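PDB 3F4L: putative oxidoreductase yhhX from Escherichia coli K-12, which probably acts as an NAD(P)-dependent oxidoreductase of the Gfo/Idh/MocA family, perhaps oxidising scyllo-inositol with NADP+. Local coordinates for the interface of chains A and B. Numbering follows the deposited sequence. Chains: chain A/B, Putative oxidoreductase yhhX.

Contact 1: the interface of chains A and B. Residues chain A 228-231, 233; chain B 239, 244.
The side-chain hydroxyl of B:Ser244 is gripped from several directions where strand 243-247 of chain B meets the A:228-233 loop. Across the boundary, A:Ile231 N points fairly straight (154° at H) at B:Ser244 OG over a long 3.3 Å, while A:Lys230 N makes a bent bond to OG, both weak, and gives its better one to water 1. Within chain B, ND1 of the B:His239 imidazole shares a short 2.5 Å hydrogen bond with B:Ser244 OG, tying the neighbouring strands 236-240 and 243-247 together. Water 1 also links B:Ser244 OG to the backbone O of A:Leu228, 2.7 Å from the water. Lying anti to its carbonyl carbon (chi1 -63°), OG is aimed at these three nitrogens. B:Ser244 CB packs on CG1 of A:Ile231.

The far side of the imidazole faces A:Tyr233. The rings meet edge-to-face, planes at 55°, with the NE2-CD2 edge of B:His239 towards CE1, CZ and OH of the tyrosine, while A:Val229 CG1 touches CE1. A:Tyr233 OH is 3.2 Å from B:His239 NE2, at most a poorly directed hydrogen bond. A leucine in place of A:Tyr233 would probably cost the NE2-CD2 edge its ring and hydroxyl, and water 2 its aromatic face, leaving the imidazole less firmly held there. Water 2 sits 3.1 Å above the centre of the tyrosine ring and bridges B:His239 NE2 to the backbone O of A:Ile231.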
loop_
_atom_site.group_PDB
_atom_site.type_symbol
_atom_site.label_atom_id
_atom_site.label_comp_id
_atom_site.label_asym_id
_atom_site.label_seq_id
_atom_site.Cartn_x
_atom_site.Cartn_y
_atom_site.Cartn_z
ATOM N N LEU A 228 -7.962 7.916 9.661
ATOM C CA LEU A 228 -7.965 9.160 8.893
ATOM C C LEU A 228 -8.061 8.915 7.389
ATOM O O LEU A 228 -7.173 9.290 6.633
ATOM C CB LEU A 228 -6.703 9.964 9.221
ATOM C CG LEU A 228 -6.590 10.435 10.676
ATOM C CD1 LEU A 228 -5.212 11.034 10.912
ATOM C CD2 LEU A 228 -7.696 11.460 10.970
ATOM N N VAL A 229 -9.155 8.288 6.972
ATOM C CA VAL A 229 -9.383 7.974 5.569
ATOM C C VAL A 229 -10.774 8.472 5.182
ATOM O O VAL A 229 -11.775 7.802 5.413
ATOM C CB VAL A 229 -9.267 6.441 5.327
ATOM C CG1 VAL A 229 -9.641 6.080 3.888
ATOM C CG2 VAL A 229 -7.855 5.987 5.634
ATOM N N LYS A 230 -10.823 9.662 4.600
ATOM C CA LYS A 230 -12.089 10.258 4.194
ATOM C C LYS A 230 -12.678 9.538 2.990
ATOM O O LYS A 230 -13.883 9.336 2.911
ATOM C CB LYS A 230 -11.892 11.742 3.892
ATOM C CG LYS A 230 -13.194 12.512 3.736
ATOM C CD LYS A 230 -14.039 12.448 5.016
ATOM C CE LYS A 230 -15.271 13.343 4.901
ATOM N NZ LYS A 230 -16.095 13.380 6.138
ATOM N N ILE A 231 -11.831 9.153 2.043
ATOM C CA ILE A 231 -12.304 8.420 0.871
ATOM C C ILE A 231 -11.728 7.008 0.971
ATOM O O ILE A 231 -10.523 6.812 0.810
ATOM C CB ILE A 231 -11.822 9.054 -0.446
ATOM C CG1 ILE A 231 -12.420 10.456 -0.611
ATOM C CG2 ILE A 231 -12.244 8.166 -1.613
ATOM C CD1 ILE A 231 -11.856 11.215 -1.803
ATOM N N TYR A 233 -10.579 3.039 0.637
ATOM C CA TYR A 233 -9.832 2.230 -0.312
ATOM C C TYR A 233 -10.746 1.026 -0.547
ATOM O O TYR A 233 -11.789 0.886 0.095
ATOM C CB TYR A 233 -8.546 1.648 0.311
ATOM C CG TYR A 233 -7.449 2.611 0.702
ATOM C CD1 TYR A 233 -7.514 3.347 1.890
ATOM C CD2 TYR A 233 -6.312 2.747 -0.097
ATOM C CE1 TYR A 233 -6.466 4.187 2.272
ATOM C CE2 TYR A 233 -5.266 3.583 0.272
ATOM C CZ TYR A 233 -5.345 4.296 1.455
ATOM O OH TYR A 233 -4.286 5.105 1.813
ATOM N N HIS B 239 -3.973 11.438 1.773
ATOM C CA HIS B 239 -4.819 11.481 2.952
ATOM C C HIS B 239 -4.254 12.482 3.964
ATOM O O HIS B 239 -3.050 12.484 4.267
ATOM C CB HIS B 239 -4.933 10.095 3.600
ATOM C CG HIS B 239 -5.725 9.110 2.794
ATOM N ND1 HIS B 239 -7.016 9.352 2.373
ATOM C CD2 HIS B 239 -5.406 7.878 2.333
ATOM C CE1 HIS B 239 -7.456 8.314 1.688
ATOM N NE2 HIS B 239 -6.499 7.405 1.649
ATOM N N SER B 244 -9.392 13.679 1.941
ATOM C CA SER B 244 -8.659 12.861 0.989
ATOM C C SER B 244 -8.748 13.391 -0.434
ATOM O O SER B 244 -9.707 14.072 -0.800
ATOM C CB SER B 244 -9.207 11.432 0.998
ATOM O OG SER B 244 -9.037 10.809 2.256
HETATM O O HOH W 1 -8.487 11.166 5.229
HETATM O O HOH W 2 -8.332 5.647 -0.147
#

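Contact 2: the interface of chains A and B. Residues chain A 147, 218-220; chain B 198-200, 203.
This is a polar edge of a two-fold symmetric interface between two copies of the protein, where the turn before strand 219-225 of chain A is held by the end of strand 192-198 and the following loop of chain B; it joins the two chains of the deposited assembly through charge and a backbone carbonyl. A:Asp218 is engaged at both ends. Its carboxylate forms a salt bridge with the side-chain nitrogen of B:Lys203, NZ lying 2.7 Å from OD1 and at matching range from OD2. The two side chains approach from opposite directions, and NZ stands above the carboxylate plane, 37° out of it at OD2. A bond to the backbone O of B:Ser199, 2.9 Å from B:Lys203 NZ, steadies that nitrogen from within its own chain.

The backbone O of A:Asp218 takes two hydrogen bonds from B:Arg198, which grips it side-on through NE and NH2, each 2.7 Å away. The oxygen lies in the guanidinium plane, whereas both nitrogens reach it from one face of the carbonyl, NE well above that plane. B:Arg198 gets there by placing CG between its backbone N and carbonyl carbon (chi1 51°) and bending at chi2 and chi3.

B:Leu200 fills the space between these polar grips. Its CD2 packs on A:Asp218 CB at 3.5 Å, and CD1 meets CB and CG1 of A:Val147 while lying over the rim of one guanidinium face. By fixing both the carboxylate and the carbonyl of A:Asp218, the site pins this turn to the partner chain and probably helps to set the register of the two-chain assembly, if that pairing is the biological one.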
loop_
_atom_site.group_PDB
_atom_site.type_symbol
_atom_site.label_atom_id
_atom_site.label_comp_id
_atom_site.label_asym_id
_atom_site.label_seq_id
_atom_site.Cartn_x
_atom_site.Cartn_y
_atom_site.Cartn_z
ATOM N N VAL A 147 0.453 -12.661 -6.295
ATOM C CA VAL A 147 1.651 -11.936 -5.916
ATOM C C VAL A 147 1.388 -10.836 -4.896
ATOM O O VAL A 147 2.301 -10.423 -4.190
ATOM C CB VAL A 147 2.369 -11.347 -7.149
ATOM C CG1 VAL A 147 2.885 -12.482 -8.016
ATOM C CG2 VAL A 147 1.424 -10.452 -7.939
ATOM N N ASP A 218 7.686 -14.907 -2.723
ATOM C CA ASP A 218 7.545 -13.735 -3.571
ATOM C C ASP A 218 6.198 -13.050 -3.375
ATOM O O ASP A 218 5.933 -12.022 -3.989
ATOM C CB ASP A 218 7.688 -14.129 -5.040
ATOM C CG ASP A 218 9.098 -14.549 -5.395
ATOM O OD1 ASP A 218 10.026 -13.724 -5.243
ATOM O OD2 ASP A 218 9.279 -15.706 -5.829
ATOM N N LEU A 219 5.344 -13.622 -2.529
ATOM C CA LEU A 219 4.028 -13.046 -2.281
ATOM C C LEU A 219 4.045 -12.083 -1.104
ATOM O O LEU A 219 4.660 -12.372 -0.081
ATOM C CB LEU A 219 3.011 -14.144 -1.979
ATOM C CG LEU A 219 1.737 -13.627 -1.308
ATOM C CD1 LEU A 219 0.897 -12.865 -2.319
ATOM C CD2 LEU A 219 0.958 -14.792 -0.725
ATOM N N LYS A 220 3.360 -10.950 -1.253
ATOM C CA LYS A 220 3.269 -9.967 -0.179
ATOM C C LYS A 220 1.804 -9.651 0.126
ATOM O O LYS A 220 1.028 -9.300 -0.771
ATOM C CB LYS A 220 4.013 -8.663 -0.530
ATOM C CG LYS A 220 4.039 -7.655 0.636
ATOM C CD LYS A 220 4.808 -6.369 0.342
ATOM C CE LYS A 220 4.043 -5.423 -0.560
ATOM N NZ LYS A 220 4.829 -4.174 -0.827
ATOM N N ARG B 198 11.476 -6.919 -5.509
ATOM C CA ARG B 198 11.580 -8.289 -5.979
ATOM C C ARG B 198 11.412 -8.519 -7.473
ATOM O O ARG B 198 10.973 -7.633 -8.217
ATOM C CB ARG B 198 10.656 -9.199 -5.162
ATOM C CG ARG B 198 9.226 -8.758 -5.020
ATOM C CD ARG B 198 8.693 -9.238 -3.665
ATOM N NE ARG B 198 7.315 -9.701 -3.756
ATOM C CZ ARG B 198 6.256 -8.923 -3.961
ATOM N NH1 ARG B 198 6.392 -7.616 -4.090
ATOM N NH2 ARG B 198 5.054 -9.469 -4.051
ATOM N N SER B 199 11.814 -9.710 -7.906
ATOM C CA SER B 199 11.748 -10.094 -9.315
ATOM C C SER B 199 10.689 -11.181 -9.464
ATOM O O SER B 199 10.901 -12.329 -9.079
ATOM C CB SER B 199 13.124 -10.600 -9.770
ATOM O OG SER B 199 13.175 -10.767 -11.179
ATOM N N LEU B 200 9.542 -10.806 -10.023
ATOM C CA LEU B 200 8.427 -11.731 -10.176
ATOM C C LEU B 200 8.229 -12.425 -11.520
ATOM O O LEU B 200 7.928 -13.615 -11.558
ATOM C CB LEU B 200 7.130 -11.012 -9.815
ATOM C CG LEU B 200 7.111 -10.436 -8.398
ATOM C CD1 LEU B 200 5.810 -9.696 -8.165
ATOM C CD2 LEU B 200 7.300 -11.569 -7.392
ATOM N N LYS B 203 12.923 -14.654 -13.100
ATOM C CA LYS B 203 13.942 -14.734 -12.063
ATOM C C LYS B 203 15.392 -14.465 -12.490
ATOM O O LYS B 203 16.285 -14.426 -11.648
ATOM C CB LYS B 203 13.846 -16.094 -11.374
ATOM C CG LYS B 203 12.535 -16.305 -10.637
ATOM C CD LYS B 203 12.489 -15.451 -9.379
ATOM C CE LYS B 203 11.145 -15.549 -8.671
ATOM N NZ LYS B 203 11.139 -14.684 -7.461
#

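The centres of the C-alpha atoms of contact 1 and contact 2 lie about 28 Å apart on the same two-chain interface, and the contacts share no residue. Both draw on the C-terminal alpha/beta region of the family, and on chain A they flank one stretch of sequence: strand 219-225 begins within contact 2, and the loop of contact 1 follows shortly after its end. Chain B supplies different strands to each, 236-240 and 243-247 at one, 192-198 at the other. Two-fold symmetry repeats both with the chains exchanged. Such spacing could resist rocking of one chain on the other; the structure alone does not show whether this pairing exists in solution.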